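Local coordinates for protein immunomodulatory active chitinase (Trichuris suis, PDB 6G9C) that probably binds and hydrolyses chitin as a family 18 glycosidase of the whipworm and has immunomodulatory activity, at residues Q44-N49 with L370-F375; I309-V314 with Y388-L393. All blocks are in the same frame, centred on the assembly; numbering follows the deposited sequence.

Contact 1. Residues Q44-N49 with L370-F375. With EDO (1,2-ethanediol), chain C.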
ATOM      1  N   GLN A  44      -9.424  17.945  -9.571  1.00 30.64           N
ATOM      2  CA  GLN A  44      -8.965  18.723  -8.433  1.00 32.85           C
ATOM      3  C   GLN A  44      -9.086  20.216  -8.659  1.00 41.22           C
ATOM      4  O   GLN A  44      -8.939  20.979  -7.701  1.00 39.18           O
ATOM      5  CB  GLN A  44      -7.499  18.413  -8.125  1.00 35.27           C
ATOM      6  CG  GLN A  44      -6.584  18.664  -9.334  1.00 37.23           C
ATOM      7  CD  GLN A  44      -5.107  18.644  -8.995  1.00 34.01           C
ATOM      8  OE1 GLN A  44      -4.673  19.225  -8.000  1.00 36.58           O
ATOM      9  NE2 GLN A  44      -4.318  17.998  -9.844  1.00 39.42           N
ATOM     10  N   TYR A  45      -9.308  20.660  -9.894  1.00 37.54           N
ATOM     11  CA  TYR A  45      -9.383  22.087 -10.162  1.00 42.41           C
ATOM     12  C   TYR A  45     -10.811  22.617 -10.189  1.00 38.25           C
ATOM     13  O   TYR A  45     -11.001  23.831 -10.309  1.00 39.75           O
ATOM     14  CB  TYR A  45      -8.675  22.411 -11.486  1.00 39.66           C
ATOM     15  CG  TYR A  45      -7.208  22.009 -11.478  1.00 40.42           C
ATOM     16  CD1 TYR A  45      -6.331  22.539 -10.541  1.00 40.55           C
ATOM     17  CD2 TYR A  45      -6.710  21.087 -12.395  1.00 40.22           C
ATOM     18  CE1 TYR A  45      -4.989  22.170 -10.515  1.00 43.84           C
ATOM     19  CE2 TYR A  45      -5.360  20.712 -12.383  1.00 40.06           C
ATOM     20  CZ  TYR A  45      -4.513  21.263 -11.443  1.00 43.81           C
ATOM     21  OH  TYR A  45      -3.192  20.904 -11.422  1.00 45.98           O
ATOM     22  N   ARG A  46     -11.812  21.751 -10.068  1.00 40.12           N
ATOM     23  CA  ARG A  46     -13.186  22.228 -10.036  1.00 35.91           C
ATOM     24  C   ARG A  46     -13.478  22.943  -8.717  1.00 43.29           C
ATOM     25  O   ARG A  46     -12.914  22.595  -7.677  1.00 41.76           O
ATOM     26  CB  ARG A  46     -14.157  21.075 -10.213  1.00 33.04           C
ATOM     27  CG  ARG A  46     -13.774  20.190 -11.351  1.00 35.44           C
ATOM     28  CD  ARG A  46     -14.963  19.752 -12.147  1.00 31.93           C
ATOM     29  NE  ARG A  46     -14.498  19.209 -13.414  1.00 37.18           N
ATOM     30  CZ  ARG A  46     -14.457  17.916 -13.711  1.00 32.36           C
ATOM     31  NH1 ARG A  46     -14.881  17.011 -12.844  1.00 33.44           N
ATOM     32  NH2 ARG A  46     -14.003  17.537 -14.895  1.00 33.77           N
ATOM     33  N   PRO A  47     -14.354  23.944  -8.741  1.00 41.27           N
ATOM     34  CA  PRO A  47     -14.618  24.738  -7.536  1.00 41.42           C
ATOM     35  C   PRO A  47     -15.587  24.050  -6.585  1.00 37.91           C
ATOM     36  O   PRO A  47     -16.334  23.145  -6.962  1.00 36.40           O
ATOM     37  CB  PRO A  47     -15.235  26.023  -8.098  1.00 40.65           C
ATOM     38  CG  PRO A  47     -15.962  25.538  -9.324  1.00 37.75           C
ATOM     39  CD  PRO A  47     -15.116  24.434  -9.905  1.00 38.02           C
ATOM     40  N   GLY A  48     -15.550  24.509  -5.329  1.00 44.86           N
ATOM     41  CA  GLY A  48     -16.577  24.176  -4.345  1.00 40.64           C
ATOM     42  C   GLY A  48     -16.797  22.683  -4.203  1.00 41.18           C
ATOM     43  O   GLY A  48     -15.847  21.900  -4.095  1.00 36.23           O
ATOM     44  N   ASN A  49     -18.067  22.271  -4.231  1.00 37.38           N
ATOM     45  CA  ASN A  49     -18.437  20.875  -4.027  1.00 38.51           C
ATOM     46  C   ASN A  49     -18.225  20.019  -5.266  1.00 39.09           C
ATOM     47  O   ASN A  49     -18.495  18.811  -5.219  1.00 36.83           O
ATOM     48  CB  ASN A  49     -19.897  20.775  -3.554  1.00 37.88           C
ATOM     49  CG  ASN A  49     -20.095  21.323  -2.149  1.00 43.62           C
ATOM     50  OD1 ASN A  49     -19.153  21.400  -1.358  1.00 43.62           O
ATOM     51  ND2 ASN A  49     -21.333  21.714  -1.830  1.00 44.79           N
ATOM     52  N   LEU A 370     -15.490   9.074 -12.033  1.00 23.92           N
ATOM     53  CA  LEU A 370     -15.895   9.170 -10.633  1.00 27.80           C
ATOM     54  C   LEU A 370     -16.363  10.573 -10.280  1.00 32.23           C
ATOM     55  O   LEU A 370     -17.254  10.740  -9.438  1.00 29.03           O
ATOM     56  CB  LEU A 370     -14.728   8.787  -9.723  1.00 26.26           C
ATOM     57  CG  LEU A 370     -14.330   7.321  -9.609  1.00 29.34           C
ATOM     58  CD1 LEU A 370     -12.880   7.232  -9.129  1.00 29.61           C
ATOM     59  CD2 LEU A 370     -15.279   6.571  -8.660  1.00 28.51           C
ATOM     60  N   ASP A 371     -15.764  11.596 -10.887  1.00 26.99           N
ATOM     61  CA  ASP A 371     -15.964  12.964 -10.434  1.00 29.89           C
ATOM     62  C   ASP A 371     -17.166  13.640 -11.079  1.00 28.27           C
ATOM     63  O   ASP A 371     -17.442  14.796 -10.757  1.00 31.12           O
ATOM     64  CB  ASP A 371     -14.708  13.798 -10.690  1.00 26.34           C
ATOM     65  CG  ASP A 371     -14.173  13.619 -12.105  1.00 32.08           C
ATOM     66  OD1 ASP A 371     -14.689  14.295 -13.026  1.00 31.19           O
ATOM     67  OD2 ASP A 371     -13.249  12.796 -12.286  1.00 28.88           O
ATOM     68  N   TYR A 372     -17.890  12.950 -11.960  1.00 25.40           N
ATOM     69  CA  TYR A 372     -19.112  13.525 -12.516  1.00 28.96           C
ATOM     70  C   TYR A 372     -20.374  13.072 -11.794  1.00 29.19           C
ATOM     71  O   TYR A 372     -21.433  13.685 -11.977  1.00 28.19           O
ATOM     72  CB  TYR A 372     -19.248  13.167 -13.991  1.00 26.76           C
ATOM     73  CG  TYR A 372     -18.220  13.766 -14.914  1.00 25.92           C
ATOM     74  CD1 TYR A 372     -17.657  15.018 -14.676  1.00 29.56           C
ATOM     75  CD2 TYR A 372     -17.825  13.070 -16.050  1.00 24.62           C
ATOM     76  CE1 TYR A 372     -16.715  15.561 -15.577  1.00 30.45           C
ATOM     77  CE2 TYR A 372     -16.901  13.587 -16.926  1.00 30.34           C
ATOM     78  CZ  TYR A 372     -16.356  14.830 -16.697  1.00 34.00           C
ATOM     79  OH  TYR A 372     -15.436  15.306 -17.613  1.00 33.91           O
ATOM     80  N   ASP A 373     -20.288  12.010 -10.997  1.00 27.26           N
ATOM     81  CA  ASP A 373     -21.401  11.561 -10.182  1.00 26.04           C
ATOM     82  C   ASP A 373     -21.613  12.546  -9.031  1.00 26.48           C
ATOM     83  O   ASP A 373     -20.771  13.403  -8.742  1.00 32.73           O
ATOM     84  CB  ASP A 373     -21.105  10.160  -9.649  1.00 28.23           C
ATOM     85  CG  ASP A 373     -22.345   9.366  -9.257  1.00 30.45           C
ATOM     86  OD1 ASP A 373     -23.487   9.883  -9.245  1.00 32.59           O
ATOM     87  OD2 ASP A 373     -22.148   8.173  -8.931  1.00 29.41           O
ATOM     88  N   ASP A 374     -22.742  12.405  -8.349  1.00 28.89           N
ATOM     89  CA  ASP A 374     -22.987  13.160  -7.114  1.00 30.54           C
ATOM     90  C   ASP A 374     -22.178  12.503  -5.994  1.00 33.37           C
ATOM     91  O   ASP A 374     -22.697  11.784  -5.144  1.00 33.87           O
ATOM     92  CB  ASP A 374     -24.483  13.196  -6.806  1.00 30.80           C
ATOM     93  CG  ASP A 374     -24.872  14.264  -5.763  1.00 39.54           C
ATOM     94  OD1 ASP A 374     -24.133  15.259  -5.567  1.00 39.48           O
ATOM     95  OD2 ASP A 374     -25.953  14.110  -5.146  1.00 37.95           O
ATOM     96  N   PHE A 375     -20.858  12.728  -6.027  1.00 32.45           N
ATOM     97  CA  PHE A 375     -19.975  11.960  -5.149  1.00 32.00           C
ATOM     98  C   PHE A 375     -20.020  12.424  -3.696  1.00 38.69           C
ATOM     99  O   PHE A 375     -19.629  11.658  -2.807  1.00 40.77           O
ATOM    100  CB  PHE A 375     -18.528  11.984  -5.668  1.00 30.46           C
ATOM    101  CG  PHE A 375     -17.950  13.358  -5.814  1.00 33.83           C
ATOM    102  CD1 PHE A 375     -18.105  14.060  -7.001  1.00 31.31           C
ATOM    103  CD2 PHE A 375     -17.235  13.942  -4.772  1.00 35.85           C
ATOM    104  CE1 PHE A 375     -17.573  15.328  -7.152  1.00 30.79           C
ATOM    105  CE2 PHE A 375     -16.694  15.212  -4.911  1.00 39.09           C
ATOM    106  CZ  PHE A 375     -16.865  15.906  -6.111  1.00 34.76           C
TER
HETATM  107  C1  EDO C 501     -16.330  14.038 -20.845  1.00 30.07           C
HETATM  108  O1  EDO C 501     -15.224  13.978 -19.941  1.00 29.50           O
HETATM  109  C2  EDO C 501     -16.656  15.515 -20.991  1.00 46.85           C
HETATM  110  O2  EDO C 501     -15.575  16.230 -21.605  1.00 58.43           O
HETATM  111  O   HOH W   1     -13.233  14.887 -15.204  1.00 30.81           O
HETATM  112  O   HOH W   2     -16.440  17.288 -10.357  1.00 32.33           O
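At the C-terminal mouth of the family 18 TIM barrel, the loops following the parallel neighbouring strands 34-40 and 364-368 meet where Arg-46 reaches Asp-371. The Arg-46 chain turns at its second torsion (chi2 -139°), which carries the guanidinium across the carboxylate. NH1 of Arg-46 donates to OD1 of Asp-371 at 2.7 Å, nearly straight (N-H...O 164°). This salt bridge lies close to the guanidinium plane and meets the carboxylate from above its own plane. It is single, since only NH1 and OD1 are bonded, while OD2 of Asp-371 is hydrogen-bonded to Thr-40 OG1, ending strand 34-40. Two waters reinforce it: water 1 takes a bond from NH2 of Arg-46 (2.8 Å) and gives one to OD1 of Asp-371, while water 2 joins NH1 of Arg-46 to the backbone O of Asp-371. The Arg-46 side chain crosses that of Tyr-372 at about a right angle, the two flat groups inclined by 25°, with NH2 of Arg-46 3.4 Å from CE1 of Tyr-372. The backbone O of Asn-49 approaches CZ of Phe-375 at 3.4 Å. The Tyr-372 hydroxyl is hydrogen-bonded to O1 of an ethanediol (2.7 Å), probably from the crystallisation liquor, which sits at the ring edge near its plane and also bonds to Trp-368 NE1. Such strand-end loops are where the substrate cleft of a TIM-barrel family 18 enzyme lies, and this contact probably borders it.

Contact 2. Residues I309-V314 with Y388-L393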
ATOM      1  N   ILE A 309     -21.908  18.506 -19.471  1.00 25.38           N
ATOM      2  CA  ILE A 309     -22.522  18.736 -18.164  1.00 27.28           C
ATOM      3  C   ILE A 309     -22.282  17.485 -17.338  1.00 26.02           C
ATOM      4  O   ILE A 309     -22.205  16.378 -17.879  1.00 25.64           O
ATOM      5  CB  ILE A 309     -24.035  19.054 -18.279  1.00 29.66           C
ATOM      6  CG1 ILE A 309     -24.629  19.488 -16.921  1.00 24.71           C
ATOM      7  CG2 ILE A 309     -24.811  17.833 -18.803  1.00 26.51           C
ATOM      8  CD1 ILE A 309     -26.019  20.184 -17.036  1.00 26.00           C
ATOM      9  N   SER A 310     -22.146  17.655 -16.024  1.00 27.52           N
ATOM     10  CA  SER A 310     -22.032  16.506 -15.137  1.00 30.72           C
ATOM     11  C   SER A 310     -23.406  16.103 -14.603  1.00 30.89           C
ATOM     12  O   SER A 310     -24.345  16.896 -14.583  1.00 30.07           O
ATOM     13  CB  SER A 310     -21.111  16.818 -13.962  1.00 27.74           C
ATOM     14  OG  SER A 310     -21.756  17.746 -13.089  1.00 29.65           O
ATOM     15  N   TYR A 311     -23.508  14.853 -14.143  1.00 25.99           N
ATOM     16  CA  TYR A 311     -24.764  14.416 -13.544  1.00 28.86           C
ATOM     17  C   TYR A 311     -25.161  15.308 -12.370  1.00 30.74           C
ATOM     18  O   TYR A 311     -26.336  15.677 -12.224  1.00 28.28           O
ATOM     19  CB  TYR A 311     -24.678  12.953 -13.099  1.00 25.83           C
ATOM     20  CG  TYR A 311     -25.925  12.535 -12.370  1.00 27.26           C
ATOM     21  CD1 TYR A 311     -27.139  12.451 -13.032  1.00 27.45           C
ATOM     22  CD2 TYR A 311     -25.909  12.271 -11.006  1.00 28.70           C
ATOM     23  CE1 TYR A 311     -28.316  12.108 -12.348  1.00 28.45           C
ATOM     24  CE2 TYR A 311     -27.062  11.924 -10.335  1.00 30.08           C
ATOM     25  CZ  TYR A 311     -28.261  11.834 -11.012  1.00 31.06           C
ATOM     26  OH  TYR A 311     -29.423  11.485 -10.344  1.00 37.28           O
ATOM     27  N   TYR A 312     -24.207  15.674 -11.512  1.00 27.76           N
ATOM     28  CA  TYR A 312     -24.617  16.494 -10.375  1.00 28.82           C
ATOM     29  C   TYR A 312     -25.053  17.892 -10.819  1.00 29.63           C
ATOM     30  O   TYR A 312     -25.884  18.523 -10.155  1.00 30.30           O
ATOM     31  CB  TYR A 312     -23.505  16.542  -9.317  1.00 32.89           C
ATOM     32  CG  TYR A 312     -22.190  17.198  -9.702  1.00 31.56           C
ATOM     33  CD1 TYR A 312     -22.036  18.587  -9.661  1.00 31.11           C
ATOM     34  CD2 TYR A 312     -21.076  16.424 -10.052  1.00 31.11           C
ATOM     35  CE1 TYR A 312     -20.818  19.188  -9.982  1.00 35.20           C
ATOM     36  CE2 TYR A 312     -19.860  17.020 -10.373  1.00 29.15           C
ATOM     37  CZ  TYR A 312     -19.735  18.397 -10.337  1.00 32.82           C
ATOM     38  OH  TYR A 312     -18.522  18.992 -10.659  1.00 29.19           O
ATOM     39  N   GLU A 313     -24.525  18.383 -11.942  1.00 29.52           N
ATOM     40  CA  GLU A 313     -24.990  19.658 -12.481  1.00 30.06           C
ATOM     41  C   GLU A 313     -26.392  19.527 -13.065  1.00 34.70           C
ATOM     42  O   GLU A 313     -27.194  20.464 -12.984  1.00 34.73           O
ATOM     43  CB  GLU A 313     -24.016  20.163 -13.545  1.00 29.80           C
ATOM     44  CG  GLU A 313     -22.805  20.897 -13.003  1.00 29.55           C
ATOM     45  CD  GLU A 313     -21.768  21.134 -14.089  1.00 35.21           C
ATOM     46  OE1 GLU A 313     -21.849  20.450 -15.131  1.00 32.68           O
ATOM     47  OE2 GLU A 313     -20.887  22.000 -13.908  1.00 36.47           O
ATOM     48  N   VAL A 314     -26.698  18.378 -13.676  1.00 32.00           N
ATOM     49  CA  VAL A 314     -28.077  18.105 -14.083  1.00 28.50           C
ATOM     50  C   VAL A 314     -28.997  18.151 -12.870  1.00 30.20           C
ATOM     51  O   VAL A 314     -30.093  18.724 -12.922  1.00 31.97           O
ATOM     52  CB  VAL A 314     -28.177  16.749 -14.808  1.00 29.74           C
ATOM     53  CG1 VAL A 314     -29.659  16.333 -14.954  1.00 28.64           C
ATOM     54  CG2 VAL A 314     -27.451  16.803 -16.173  1.00 24.66           C
ATOM     55  N   TYR A 388     -22.725   8.864  -4.622  1.00 33.07           N
ATOM     56  CA  TYR A 388     -22.543   8.078  -5.838  1.00 30.45           C
ATOM     57  C   TYR A 388     -23.837   7.370  -6.238  1.00 35.46           C
ATOM     58  O   TYR A 388     -23.867   6.129  -6.323  1.00 30.74           O
ATOM     59  CB  TYR A 388     -21.419   7.068  -5.661  1.00 34.85           C
ATOM     60  CG  TYR A 388     -20.048   7.657  -5.463  1.00 33.99           C
ATOM     61  CD1 TYR A 388     -19.293   8.068  -6.561  1.00 29.26           C
ATOM     62  CD2 TYR A 388     -19.490   7.772  -4.175  1.00 33.77           C
ATOM     63  CE1 TYR A 388     -18.037   8.586  -6.401  1.00 30.27           C
ATOM     64  CE2 TYR A 388     -18.220   8.300  -4.001  1.00 34.25           C
ATOM     65  CZ  TYR A 388     -17.497   8.692  -5.130  1.00 30.81           C
ATOM     66  OH  TYR A 388     -16.229   9.213  -4.997  1.00 32.33           O
ATOM     67  N   PRO A 389     -24.939   8.101  -6.445  1.00 34.27           N
ATOM     68  CA  PRO A 389     -26.187   7.424  -6.840  1.00 36.03           C
ATOM     69  C   PRO A 389     -26.049   6.653  -8.146  1.00 34.22           C
ATOM     70  O   PRO A 389     -26.701   5.615  -8.325  1.00 33.92           O
ATOM     71  CB  PRO A 389     -27.192   8.581  -6.964  1.00 32.33           C
ATOM     72  CG  PRO A 389     -26.337   9.782  -7.260  1.00 32.93           C
ATOM     73  CD  PRO A 389     -25.074   9.567  -6.472  1.00 32.39           C
ATOM     74  N   LEU A 390     -25.209   7.130  -9.062  1.00 28.01           N
ATOM     75  CA  LEU A 390     -25.009   6.425 -10.325  1.00 29.49           C
ATOM     76  C   LEU A 390     -24.024   5.267 -10.175  1.00 31.03           C
ATOM     77  O   LEU A 390     -24.340   4.121 -10.513  1.00 30.41           O
ATOM     78  CB  LEU A 390     -24.507   7.391 -11.406  1.00 29.85           C
ATOM     79  CG  LEU A 390     -25.383   8.602 -11.720  1.00 32.78           C
ATOM     80  CD1 LEU A 390     -24.940   9.260 -13.015  1.00 31.56           C
ATOM     81  CD2 LEU A 390     -26.828   8.185 -11.796  1.00 35.10           C
ATOM     82  N   ILE A 391     -22.824   5.549  -9.667  1.00 27.07           N
ATOM     83  CA  ILE A 391     -21.758   4.551  -9.723  1.00 32.02           C
ATOM     84  C   ILE A 391     -22.023   3.389  -8.761  1.00 30.51           C
ATOM     85  O   ILE A 391     -21.644   2.246  -9.048  1.00 31.83           O
ATOM     86  CB  ILE A 391     -20.401   5.244  -9.483  1.00 28.48           C
ATOM     87  CG1 ILE A 391     -20.166   6.274 -10.590  1.00 27.71           C
ATOM     88  CG2 ILE A 391     -19.246   4.240  -9.500  1.00 25.38           C
ATOM     89  CD1 ILE A 391     -18.962   7.138 -10.375  1.00 27.38           C
ATOM     90  N   SER A 392     -22.718   3.641  -7.635  1.00 29.75           N
ATOM     91  CA  SER A 392     -23.089   2.566  -6.713  1.00 31.43           C
ATOM     92  C   SER A 392     -23.848   1.435  -7.389  1.00 34.59           C
ATOM     93  O   SER A 392     -23.853   0.313  -6.866  1.00 35.87           O
ATOM     94  CB  SER A 392     -23.984   3.089  -5.569  1.00 37.24           C
ATOM     95  OG  SER A 392     -23.344   4.115  -4.844  1.00 47.46           O
ATOM     96  N   LEU A 393     -24.517   1.715  -8.514  1.00 32.52           N
ATOM     97  CA  LEU A 393     -25.340   0.700  -9.166  1.00 34.82           C
ATOM     98  C   LEU A 393     -24.516  -0.472  -9.681  1.00 35.74           C
ATOM     99  O   LEU A 393     -25.063  -1.563  -9.863  1.00 34.83           O
ATOM    100  CB  LEU A 393     -26.128   1.327 -10.321  1.00 31.09           C
ATOM    101  CG  LEU A 393     -27.231   2.297  -9.853  1.00 33.73           C
ATOM    102  CD1 LEU A 393     -27.825   3.065 -11.022  1.00 34.58           C
ATOM    103  CD2 LEU A 393     -28.308   1.553  -9.104  1.00 33.73           C
TER
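The CA atoms nearest each other are those of Tyr-311 and Leu-390, 8.6 Å apart, and no hydrogen bond spans the two segments. Residues 309-314 pass from strand 308-310 straight into helix 311-319, and the junction is a capping box: Ser-310, the N-cap, accepts from Glu-313 N at its OG (3.1 Å), while Ser-310 N donates to OE1 of Glu-313 (2.9 Å, N-H...O 170°). Across from it, residues 389-391 have helical backbone angles without the regular bonds and lead into helix 392-398. The topology is consistent with the small alpha+beta insertion that family 18 chitinases carry between their last two barrel strands, here packed against the chain's C-terminal part.

Tyr-311 supplies one whole side of the contact. Its CG stands anti to the backbone N (chi1 175°), which sends the ring out toward Leu-390 and Pro-389. CD1 of Leu-390 lies over one face of that ring, 3.9 Å from the centroid and 27° off the normal, a CH-pi contact. Both leucine methyls lie over the same face: CD1 is displaced toward the CB end, as its 3.5 Å approach to CG of Tyr-311 indicates, and CD2 sits nearly over the middle of the ring, 4.0 Å from CZ of Tyr-311. Pro-389 adds its CG, 3.8 Å from CE2 of Tyr-311. The tyrosine hydroxyl has its own partner, His-383 NE2, fixing the end of the ring. Leu-390 further packs against Val-347 and Met-350 of helix 347-360. The turn bearing Pro-389 and Leu-390 is secured from within: Ser-392 N and Ser-392 OG both donate to Tyr-388 O, from opposite faces of its carbonyl plane, the hydroxyl at 2.6 Å.

Contacts 1 and 2 have centres 10 Å apart and their segments alternate along the chain, with 309-314 falling between the two halves of contact 1. Segment 370-375 joins them directly. Asp-373 OD2 lies 2.8 Å from Ile-391 N and Asp-374 O 3.0 Å from Tyr-388 N, both probable hydrogen bonds, so the loop after strand 364-368 holds the turn that leads to helix 392-398. Helix 311-319 supplies a second connection: Tyr-312 touches Arg-46 and Asp-374, and Tyr-311 touches Asp-373. Their chemistry differs: contact 1 is charged and water-bridged, with an ethanediol that bonds both Tyr-372 and Trp-368, whereas contact 2 is apolar.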